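Local coordinates for fatty acid synthase 1, isoform A (Drosophila melanogaster, PDB 6FN6), which probably catalyses, as a multifunctional enzyme, the NADPH-dependent de novo synthesis of long-chain fatty acids, its modifying region carrying the dehydratase, enoylreductase and ketoreductase domains, at residues A[690-695]-A[725-730]; A[698-703]-A[851-856]; A[749-754]-A[862-867]; A[837-840]-A[845-848]. All blocks are in the same frame, centred on the assembly; numbering follows the deposited sequence.

Contact 1 of 4, residues A[690-695]-A[725-730]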
loop_
_atom_site.group_PDB
_atom_site.type_symbol
_atom_site.label_atom_id
_atom_site.label_comp_id
_atom_site.label_asym_id
_atom_site.label_seq_id
_atom_site.Cartn_x
_atom_site.Cartn_y
_atom_site.Cartn_z
ATOM N N CYS A 690 9.470 24.381 15.822
ATOM C CA CYS A 690 9.379 23.098 15.134
ATOM C C CYS A 690 7.949 22.628 14.907
ATOM O O CYS A 690 7.563 22.340 13.774
ATOM C CB CYS A 690 10.146 22.029 15.909
ATOM S SG CYS A 690 11.924 22.112 15.654
ATOM N N VAL A 691 7.173 22.521 15.982
ATOM C CA VAL A 691 5.832 21.955 15.882
ATOM C C VAL A 691 4.959 22.782 14.943
ATOM O O VAL A 691 4.142 22.230 14.212
ATOM C CB VAL A 691 5.166 21.829 17.272
ATOM C CG1 VAL A 691 5.903 20.807 18.123
ATOM C CG2 VAL A 691 5.098 23.182 17.978
ATOM N N TYR A 692 5.139 24.099 14.945
ATOM C CA TYR A 692 4.306 24.964 14.119
ATOM C C TYR A 692 4.806 25.037 12.683
ATOM O O TYR A 692 4.006 25.111 11.750
ATOM C CB TYR A 692 4.222 26.366 14.720
ATOM C CG TYR A 692 3.172 26.475 15.798
ATOM C CD1 TYR A 692 1.828 26.572 15.469
ATOM C CD2 TYR A 692 3.518 26.473 17.141
ATOM C CE1 TYR A 692 0.858 26.664 16.446
ATOM C CE2 TYR A 692 2.555 26.568 18.127
ATOM C CZ TYR A 692 1.227 26.664 17.775
ATOM O OH TYR A 692 0.264 26.761 18.755
ATOM N N SER A 693 6.120 25.022 12.496
ATOM C CA SER A 693 6.677 24.922 11.153
ATOM C C SER A 693 6.197 23.629 10.506
ATOM O O SER A 693 5.919 23.585 9.308
ATOM C CB SER A 693 8.203 24.972 11.187
ATOM O OG SER A 693 8.654 26.224 11.670
ATOM N N THR A 694 6.099 22.579 11.315
ATOM C CA THR A 694 5.614 21.289 10.848
ATOM C C THR A 694 4.139 21.380 10.473
ATOM O O THR A 694 3.730 20.938 9.397
ATOM C CB THR A 694 5.799 20.203 11.924
ATOM O OG1 THR A 694 7.177 20.138 12.307
ATOM C CG2 THR A 694 5.356 18.839 11.405
ATOM N N VAL A 695 3.346 21.956 11.370
ATOM C CA VAL A 695 1.904 22.037 11.185
ATOM C C VAL A 695 1.578 22.815 9.919
ATOM O O VAL A 695 0.702 22.426 9.146
ATOM C CB VAL A 695 1.229 22.671 12.421
ATOM C CG1 VAL A 695 -0.153 23.214 12.077
ATOM C CG2 VAL A 695 1.121 21.662 13.543
ATOM N N ILE A 725 -4.146 21.419 16.185
ATOM C CA ILE A 725 -5.516 21.718 16.594
ATOM C C ILE A 725 -5.737 23.228 16.632
ATOM O O ILE A 725 -6.767 23.725 16.186
ATOM C CB ILE A 725 -5.838 21.079 17.961
ATOM C CG1 ILE A 725 -5.751 19.553 17.870
ATOM C CG2 ILE A 725 -7.229 21.497 18.440
ATOM C CD1 ILE A 725 -5.742 18.851 19.219
ATOM N N SER A 726 -4.765 23.952 17.174
ATOM C CA SER A 726 -4.866 25.400 17.305
ATOM C C SER A 726 -4.997 26.075 15.943
ATOM O O SER A 726 -5.886 26.895 15.733
ATOM C CB SER A 726 -3.645 25.952 18.049
ATOM O OG SER A 726 -3.746 27.354 18.233
ATOM N N VAL A 727 -4.107 25.729 15.020
ATOM C CA VAL A 727 -4.114 26.338 13.695
ATOM C C VAL A 727 -5.375 25.933 12.941
ATOM O O VAL A 727 -6.038 26.774 12.334
ATOM C CB VAL A 727 -2.847 25.959 12.897
ATOM C CG1 VAL A 727 -2.875 26.586 11.509
ATOM C CG2 VAL A 727 -1.600 26.401 13.640
ATOM N N ALA A 728 -5.703 24.646 12.978
ATOM C CA ALA A 728 -6.878 24.136 12.279
ATOM C C ALA A 728 -8.143 24.858 12.737
ATOM O O ALA A 728 -8.888 25.403 11.918
ATOM C CB ALA A 728 -7.016 22.639 12.498
ATOM N N LEU A 729 -8.383 24.859 14.044
ATOM C CA LEU A 729 -9.552 25.529 14.601
ATOM C C LEU A 729 -9.543 27.010 14.233
ATOM O O LEU A 729 -10.598 27.622 14.062
ATOM C CB LEU A 729 -9.604 25.363 16.121
ATOM C CG LEU A 729 -9.930 23.963 16.654
ATOM C CD1 LEU A 729 -9.888 23.954 18.173
ATOM C CD2 LEU A 729 -11.285 23.468 16.154
ATOM N N ALA A 730 -8.350 27.579 14.112
ATOM C CA ALA A 730 -8.209 28.986 13.756
ATOM C C ALA A 730 -8.659 29.219 12.318
ATOM O O ALA A 730 -9.250 30.252 12.004
ATOM C CB ALA A 730 -6.773 29.442 13.946
#
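The phenol ring of Tyr692 meets segment 725-730 with its edge, while the loop residue Val863 packs against it from outside the two helices. At that edge sits CG2 of Val727, almost in the ring plane and 3.7 Å from Tyr692 CE1. Placing CG beside the backbone N and opposite the carbonyl carbon (chi1 -83°) sends the ring out from helix 689-702 toward its partner, where the tyrosine and valine side chains run alongside one another, pointing opposite ways. The same methyl is shared by a second neighbour: Val695 and Val727 point at each other tip to tip, with Val695 CG1 3.8 Å from Val727 CG2. At the far end of the ring, Tyr692 OH lies 4.1 Å from Ser726 CB, which is packing distance. The hydroxyl of Tyr692 finds its polar partner elsewhere, on the carbonyl of Val864, and so joins the loop beyond helix 844-860 to helix 689-702. A leucine in place of Tyr692 would probably leave Val864 O without its hydroxyl donor and open a gap between Val727 and Val863. Across the pair, the helix axes stay 10.7 Å apart and cross at -44°, which suits contact through side chains alone. Helix 719-731 begins within a glycine-rich sequence consistent with the Rossmann-type nucleotide-binding half of the enoylreductase domain; its residues Ala728 and Leu729 rest on Val735 of strand 734-739, while helix 689-702 also packs through Cys690 and Ser693 against Met656 of strand 652-656.

Contact 2 of 4, residues A[698-703]-A[851-856]; sequences ALVVRG and VSLVAE
A small apolar contact near the surface joins Val700 and Val701, close to the C-terminal end of helix 689-702, to Leu853 on the long helix 844-860. One methyl does all the touching from the leucine side. Leu853 CD2 lies 3.5 Å from Val700 CG1 and 3.7 Å from Val700 CB, the two side chains meeting tip to tip. Val701 is met at a slant: its CG2 approaches Leu853 CD2 to 3.9 Å, so the leucine tip bridges two consecutive residues of the facing helix. For Val700 the approach follows from its first torsion of 176°, which sets CG1 opposite the backbone N and lets it face the leucine. In the enoylreductase, a member of the zinc-binding dehydrogenase family by sequence, helix 689-702 precedes the parallel sheet of the Rossmann-type half, and helix 844-860 comes after the last strand of that sheet, 830-833. The contact therefore brings together helices from the two ends of this half along the chain. Within segment 698-703 the backbone widens into a pi-type turn, closed by Gly703 N bonding to Ala698 O at 2.8 Å. Leu853 also rests on Tyr696, a turn before Val700 on helix 689-702, and Val700 on Met705 in the following loop. Arg702, on the same helix, bonds to Gly833 O and, across the dimer interface, to Asn828 of the second subunit.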
loop_
_atom_site.group_PDB
_atom_site.type_symbol
_atom_site.label_atom_id
_atom_site.label_comp_id
_atom_site.label_asym_id
_atom_site.label_seq_id
_atom_site.Cartn_x
_atom_site.Cartn_y
_atom_site.Cartn_z
ATOM N N ALA A 698 2.601 21.085 6.613
ATOM C CA ALA A 698 1.770 19.916 6.353
ATOM C C ALA A 698 0.343 20.308 5.974
ATOM O O ALA A 698 -0.177 19.872 4.946
ATOM C CB ALA A 698 1.758 18.997 7.572
ATOM N N LEU A 699 -0.284 21.127 6.814
ATOM C CA LEU A 699 -1.700 21.450 6.658
ATOM C C LEU A 699 -1.967 22.515 5.591
ATOM O O LEU A 699 -2.944 22.418 4.848
ATOM C CB LEU A 699 -2.283 21.919 7.994
ATOM C CG LEU A 699 -2.146 20.986 9.202
ATOM C CD1 LEU A 699 -2.992 21.500 10.356
ATOM C CD2 LEU A 699 -2.513 19.546 8.864
ATOM N N VAL A 700 -1.103 23.522 5.507
ATOM C CA VAL A 700 -1.353 24.656 4.621
ATOM C C VAL A 700 -0.649 24.488 3.279
ATOM O O VAL A 700 -1.272 24.631 2.227
ATOM C CB VAL A 700 -0.929 25.980 5.294
ATOM C CG1 VAL A 700 -1.088 27.154 4.339
ATOM C CG2 VAL A 700 -1.742 26.215 6.550
ATOM N N VAL A 701 0.642 24.186 3.309
ATOM C CA VAL A 701 1.417 24.088 2.080
ATOM C C VAL A 701 1.043 22.822 1.324
ATOM O O VAL A 701 0.502 22.883 0.222
ATOM C CB VAL A 701 2.931 24.122 2.367
ATOM C CG1 VAL A 701 3.728 23.993 1.070
ATOM C CG2 VAL A 701 3.303 25.399 3.098
ATOM N N ARG A 702 1.347 21.675 1.917
ATOM C CA ARG A 702 1.105 20.390 1.274
ATOM C C ARG A 702 -0.388 20.069 1.175
ATOM O O ARG A 702 -0.901 19.801 0.088
ATOM C CB ARG A 702 1.833 19.282 2.039
ATOM C CG ARG A 702 3.350 19.433 2.044
ATOM C CD ARG A 702 3.959 19.078 0.696
ATOM N NE ARG A 702 3.867 17.645 0.422
ATOM C CZ ARG A 702 4.796 16.751 0.750
ATOM N NH1 ARG A 702 5.908 17.125 1.366
ATOM N NH2 ARG A 702 4.612 15.473 0.457
ATOM N N GLY A 703 -1.080 20.114 2.310
ATOM C CA GLY A 703 -2.476 19.723 2.375
ATOM C C GLY A 703 -3.459 20.752 1.845
ATOM O O GLY A 703 -4.560 20.400 1.417
ATOM N N VAL A 851 8.157 29.975 7.357
ATOM C CA VAL A 851 8.408 30.887 8.464
ATOM C C VAL A 851 7.429 32.054 8.378
ATOM O O VAL A 851 6.982 32.577 9.399
ATOM C CB VAL A 851 9.874 31.378 8.477
ATOM C CG1 VAL A 851 10.823 30.202 8.653
ATOM C CG2 VAL A 851 10.206 32.144 7.207
ATOM N N SER A 852 7.092 32.455 7.156
ATOM C CA SER A 852 6.093 33.498 6.948
ATOM C C SER A 852 4.754 33.045 7.517
ATOM O O SER A 852 4.063 33.811 8.189
ATOM C CB SER A 852 5.951 33.834 5.462
ATOM O OG SER A 852 7.197 34.211 4.904
ATOM N N LEU A 853 4.396 31.794 7.244
ATOM C CA LEU A 853 3.152 31.228 7.753
ATOM C C LEU A 853 3.139 31.259 9.276
ATOM O O LEU A 853 2.156 31.677 9.889
ATOM C CB LEU A 853 2.970 29.792 7.253
ATOM C CG LEU A 853 2.070 29.598 6.029
ATOM C CD1 LEU A 853 2.480 30.511 4.891
ATOM C CD2 LEU A 853 2.083 28.147 5.576
ATOM N N VAL A 854 4.235 30.814 9.883
ATOM C CA VAL A 854 4.355 30.826 11.332
ATOM C C VAL A 854 4.351 32.268 11.817
ATOM O O VAL A 854 3.692 32.600 12.800
ATOM C CB VAL A 854 5.629 30.085 11.797
ATOM C CG1 VAL A 854 5.797 30.181 13.312
ATOM C CG2 VAL A 854 5.591 28.631 11.358
ATOM N N ALA A 855 5.077 33.127 11.109
ATOM C CA ALA A 855 5.167 34.531 11.482
ATOM C C ALA A 855 3.782 35.175 11.482
ATOM O O ALA A 855 3.393 35.830 12.451
ATOM C CB ALA A 855 6.100 35.272 10.536
ATOM N N GLU A 856 3.046 34.984 10.390
ATOM C CA GLU A 856 1.697 35.528 10.259
ATOM C C GLU A 856 0.761 34.944 11.315
ATOM O O GLU A 856 -0.136 35.623 11.808
ATOM C CB GLU A 856 1.144 35.252 8.859
ATOM C CG GLU A 856 -0.228 35.869 8.593
ATOM C CD GLU A 856 -0.790 35.491 7.233
ATOM O OE1 GLU A 856 -1.794 36.104 6.811
ATOM O OE2 GLU A 856 -0.227 34.582 6.585
#

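Contact 3 of 4, residues A[749-754]-A[862-867]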
loop_
_atom_site.group_PDB
_atom_site.type_symbol
_atom_site.label_atom_id
_atom_site.label_comp_id
_atom_site.label_asym_id
_atom_site.label_seq_id
_atom_site.Cartn_x
_atom_site.Cartn_y
_atom_site.Cartn_z
ATOM N N LEU A 749 -9.999 19.296 26.082
ATOM C CA LEU A 749 -11.351 19.828 26.212
ATOM C C LEU A 749 -11.336 21.234 26.805
ATOM O O LEU A 749 -11.973 22.149 26.279
ATOM C CB LEU A 749 -12.204 18.903 27.082
ATOM C CG LEU A 749 -12.777 17.660 26.389
ATOM C CD1 LEU A 749 -13.443 16.744 27.405
ATOM C CD2 LEU A 749 -13.756 18.033 25.289
ATOM N N LYS A 750 -10.603 21.395 27.902
ATOM C CA LYS A 750 -10.580 22.646 28.649
ATOM C C LYS A 750 -9.769 23.738 27.953
ATOM O O LYS A 750 -9.999 24.927 28.172
ATOM C CB LYS A 750 -10.004 22.401 30.048
ATOM C CG LYS A 750 -10.782 21.388 30.876
ATOM C CD LYS A 750 -9.977 20.912 32.076
ATOM C CE LYS A 750 -10.727 19.852 32.867
ATOM N NZ LYS A 750 -9.888 19.260 33.946
ATOM N N ARG A 751 -8.810 23.330 27.130
ATOM C CA ARG A 751 -7.853 24.271 26.557
ATOM C C ARG A 751 -8.317 24.949 25.260
ATOM O O ARG A 751 -7.851 26.046 24.946
ATOM C CB ARG A 751 -6.518 23.567 26.310
ATOM C CG ARG A 751 -5.466 24.461 25.674
ATOM C CD ARG A 751 -4.086 23.841 25.781
ATOM N NE ARG A 751 -3.050 24.678 25.178
ATOM C CZ ARG A 751 -2.335 25.583 25.843
ATOM N NH1 ARG A 751 -2.531 25.779 27.143
ATOM N NH2 ARG A 751 -1.414 26.297 25.211
ATOM N N PHE A 752 -9.207 24.305 24.504
ATOM C CA PHE A 752 -9.537 24.779 23.155
ATOM C C PHE A 752 -10.973 25.292 22.923
ATOM O O PHE A 752 -11.897 24.921 23.652
ATOM C CB PHE A 752 -9.261 23.656 22.157
ATOM C CG PHE A 752 -7.808 23.460 21.859
ATOM C CD1 PHE A 752 -7.120 24.378 21.086
ATOM C CD2 PHE A 752 -7.123 22.366 22.362
ATOM C CE1 PHE A 752 -5.782 24.202 20.806
ATOM C CE2 PHE A 752 -5.785 22.187 22.087
ATOM C CZ PHE A 752 -5.111 23.107 21.310
ATOM N N PRO A 753 -11.147 26.156 21.895
ATOM C CA PRO A 753 -12.406 26.763 21.437
ATOM C C PRO A 753 -13.295 25.837 20.593
ATOM O O PRO A 753 -12.979 25.583 19.431
ATOM C CB PRO A 753 -11.936 27.956 20.597
ATOM C CG PRO A 753 -10.603 27.595 20.130
ATOM C CD PRO A 753 -9.992 26.755 21.197
ATOM N N LYS A 754 -14.396 25.361 21.167
ATOM C CA LYS A 754 -15.345 24.512 20.450
ATOM C C LYS A 754 -14.713 23.199 19.996
ATOM O O LYS A 754 -14.777 22.848 18.818
ATOM C CB LYS A 754 -15.894 25.240 19.213
ATOM C CG LYS A 754 -17.086 24.547 18.553
ATOM C CD LYS A 754 -17.872 25.477 17.633
ATOM C CE LYS A 754 -17.045 25.872 16.409
ATOM N NZ LYS A 754 -17.810 26.695 15.428
ATOM N N ALA A 862 -3.288 32.193 16.262
ATOM C CA ALA A 862 -3.356 30.764 15.980
ATOM C C ALA A 862 -2.163 30.040 16.597
ATOM O O ALA A 862 -2.276 28.888 17.020
ATOM C CB ALA A 862 -3.406 30.522 14.482
ATOM N N VAL A 863 -1.019 30.719 16.636
ATOM C CA VAL A 863 0.191 30.148 17.214
ATOM C C VAL A 863 0.275 30.501 18.694
ATOM O O VAL A 863 0.488 31.658 19.056
ATOM C CB VAL A 863 1.448 30.631 16.460
ATOM C CG1 VAL A 863 2.711 30.030 17.063
ATOM C CG2 VAL A 863 1.344 30.294 14.982
ATOM N N VAL A 864 0.101 29.494 19.544
ATOM C CA VAL A 864 0.190 29.668 20.989
ATOM C C VAL A 864 1.344 28.824 21.528
ATOM O O VAL A 864 1.536 27.688 21.093
ATOM C CB VAL A 864 -1.141 29.291 21.674
ATOM C CG1 VAL A 864 -1.045 29.446 23.190
ATOM C CG2 VAL A 864 -2.271 30.140 21.129
ATOM N N PRO A 865 2.122 29.372 22.476
ATOM C CA PRO A 865 3.163 28.515 23.049
ATOM C C PRO A 865 2.558 27.344 23.817
ATOM O O PRO A 865 1.452 27.458 24.341
ATOM C CB PRO A 865 3.929 29.462 23.979
ATOM C CG PRO A 865 2.959 30.537 24.309
ATOM C CD PRO A 865 2.128 30.718 23.076
ATOM N N LEU A 866 3.283 26.234 23.878
ATOM C CA LEU A 866 2.782 25.026 24.517
ATOM C C LEU A 866 3.105 25.002 26.004
ATOM O O LEU A 866 3.971 25.746 26.466
ATOM C CB LEU A 866 3.384 23.789 23.849
ATOM C CG LEU A 866 2.779 23.327 22.524
ATOM C CD1 LEU A 866 2.885 24.398 21.453
ATOM C CD2 LEU A 866 3.475 22.057 22.073
ATOM N N PRO A 867 2.391 24.158 26.765
ATOM C CA PRO A 867 2.813 23.891 28.143
ATOM C C PRO A 867 4.246 23.373 28.168
ATOM O O PRO A 867 4.682 22.746 27.200
ATOM C CB PRO A 867 1.826 22.823 28.618
ATOM C CG PRO A 867 0.633 23.013 27.771
ATOM C CD PRO A 867 1.142 23.455 26.432
#
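Van der Waals packing of carbon atoms on a guanidinium group, and one close polar approach, make up this contact, and Arg751 supplies the whole of segment 749-754's part in it. In the packing, CD of Pro867 sits over one face of the guanidinium group, 4.0 Å from Arg751 NH2 and displaced toward the rim of the group. Val864 arrives obliquely instead, its CG1 3.8 Å from Arg751 NH2. The arginine can span the gap because its CG stands opposite the backbone N (chi1 178°) and the chain then runs extended to NE, carrying the charged end well beyond the helix terminus. Its aliphatic start is supported from within its own segment, for Arg751 CG lies over a face of the Phe752 ring, 4.2 Å above the plane, and that ring in turn packs on Ile725 and Ser726 of helix 719-731. Helix 742-751 belongs to the Rossmann-type half of the enoylreductase domain. Segment 862-867 is the irregular connection from helix 844-860 to strand 868-872, which pairs with strand 891-895 in another sheet, so the arginine reaches from one half of the domain to the chain leading into the other. The polar approach is at the edge of the guanidinium, near its plane, where Arg751 NH2 comes 3.2 Å from Pro865 O. Elsewhere the connection is held by a bond from Leu866 N to the hydroxyl Thr687 OG1 and a backbone bond between Pro867 and Lys891.

Contact 4 of 4, residues A[837-840]-A[845-848]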
loop_
_atom_site.group_PDB
_atom_site.type_symbol
_atom_site.label_atom_id
_atom_site.label_comp_id
_atom_site.label_asym_id
_atom_site.label_seq_id
_atom_site.Cartn_x
_atom_site.Cartn_y
_atom_site.Cartn_z
ATOM N N ASP A 837 12.679 17.871 7.739
ATOM C CA ASP A 837 14.113 17.890 7.473
ATOM C C ASP A 837 14.395 18.271 6.023
ATOM O O ASP A 837 15.304 19.050 5.743
ATOM C CB ASP A 837 14.738 16.527 7.788
ATOM C CG ASP A 837 14.697 16.192 9.268
ATOM O OD1 ASP A 837 14.613 17.128 10.091
ATOM O OD2 ASP A 837 14.759 14.991 9.609
ATOM N N SER A 838 13.606 17.725 5.105
ATOM C CA SER A 838 13.772 18.007 3.684
ATOM C C SER A 838 13.611 19.498 3.385
ATOM O O SER A 838 14.169 20.006 2.413
ATOM C CB SER A 838 12.770 17.195 2.861
ATOM O OG SER A 838 13.006 15.806 3.011
ATOM N N VAL A 839 12.846 20.197 4.219
ATOM C CA VAL A 839 12.638 21.629 4.037
ATOM C C VAL A 839 13.934 22.370 4.325
ATOM O O VAL A 839 14.417 23.139 3.495
ATOM C CB VAL A 839 11.498 22.154 4.933
ATOM C CG1 VAL A 839 11.321 23.658 4.750
ATOM C CG2 VAL A 839 10.198 21.425 4.633
ATOM N N MET A 840 14.497 22.130 5.504
ATOM C CA MET A 840 15.694 22.836 5.934
ATOM C C MET A 840 16.861 22.443 5.034
ATOM O O MET A 840 17.689 23.275 4.669
ATOM C CB MET A 840 16.009 22.519 7.399
ATOM C CG MET A 840 14.865 22.834 8.356
ATOM S SD MET A 840 15.273 22.552 10.092
ATOM C CE MET A 840 15.255 20.763 10.172
ATOM N N GLU A 845 13.272 29.129 -0.869
ATOM C CA GLU A 845 11.970 29.787 -0.916
ATOM C C GLU A 845 10.949 29.068 -0.041
ATOM O O GLU A 845 10.090 29.704 0.573
ATOM C CB GLU A 845 11.456 29.871 -2.353
ATOM C CG GLU A 845 10.088 30.535 -2.482
ATOM C CD GLU A 845 10.029 31.900 -1.815
ATOM O OE1 GLU A 845 11.087 32.557 -1.695
ATOM O OE2 GLU A 845 8.924 32.315 -1.406
ATOM N N MET A 846 11.042 27.743 0.009
ATOM C CA MET A 846 10.144 26.947 0.837
ATOM C C MET A 846 10.352 27.281 2.313
ATOM O O MET A 846 9.392 27.373 3.081
ATOM C CB MET A 846 10.371 25.454 0.591
ATOM C CG MET A 846 9.266 24.561 1.122
ATOM S SD MET A 846 7.644 24.960 0.435
ATOM C CE MET A 846 6.821 25.593 1.891
ATOM N N GLN A 847 11.612 27.453 2.704
ATOM C CA GLN A 847 11.950 27.833 4.071
ATOM C C GLN A 847 11.355 29.193 4.422
ATOM O O GLN A 847 10.830 29.392 5.516
ATOM C CB GLN A 847 13.467 27.871 4.263
ATOM C CG GLN A 847 14.154 26.524 4.131
ATOM C CD GLN A 847 15.650 26.657 3.930
ATOM O OE1 GLN A 847 16.187 27.764 3.893
ATOM N NE2 GLN A 847 16.334 25.525 3.807
ATOM N N ASN A 848 11.442 30.130 3.486
ATOM C CA ASN A 848 10.960 31.485 3.719
ATOM C C ASN A 848 9.439 31.537 3.799
ATOM O O ASN A 848 8.879 32.378 4.501
ATOM C CB ASN A 848 11.458 32.417 2.615
ATOM C CG ASN A 848 12.938 32.715 2.730
ATOM O OD1 ASN A 848 13.433 33.058 3.806
ATOM N ND2 ASN A 848 13.659 32.572 1.624
#
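Gln847 reaches across from helix 844-860 to the backbone of Val839 and can be followed outward from its CB. From there CG turns to the side of the backbone N, opposite the carbonyl carbon (chi1 -65°), which carries it alongside Val839: Gln847 CG lies 4.1 Å from Val839 CG1 and 3.5 Å from Val839 O. Beyond CG the chain is extended, bringing Gln847 CD within 3.8 Å of Val839 O, and the amide then closes on that carbonyl. Gln847 NE2 donates to Val839 O at 3.1 Å with a nearly straight N-H...O angle of 161°, the acceptor lying close to the amide plane and the donor tilted 18° from the carbonyl plane. Met840 O is also near this nitrogen, but the angle there is too poor for a hydrogen bond. The other amide atom, OE1, accepts from Arg671 NE, so both ends of the buried amide are engaged, which probably settles its rotation. A leucine at Gln847 would probably leave Val839 O without its side-chain donor and Arg671 NE without this acceptor. Beside the bond, Val839 CG1 packs on Met846 CG at 4.3 Å. Helices 836-841 and 844-860 are two consecutive helices joined by a short turn, just after strand 830-833; Val839 and Met846 both lie on Tyr697 of helix 689-702, while Ser838 packs on Asn828 of the second subunit.

All four contacts lie in the enoylreductase domain and on the same side of the chain's centre. Helix 689-702 is shared by contacts 1 and 2, whose centres are 8 Å apart, and helix 844-860 by contacts 2 and 4, with centres 11 Å apart. The centres of contacts 1 and 3 are about 10 Å apart, and the two touch through the loop after helix 844-860, but contact 3's centre is 26 Å from that of contact 4. Along the chain, contact 1 closes before contact 3 opens; contact 2 crosses both, and contact 4 falls within the spans of 2 and 3. Contacts 2 and 3 bring helix 844-860 and the loop after it back against earlier helices, whereas contacts 1 and 4 join helices closer in the chain.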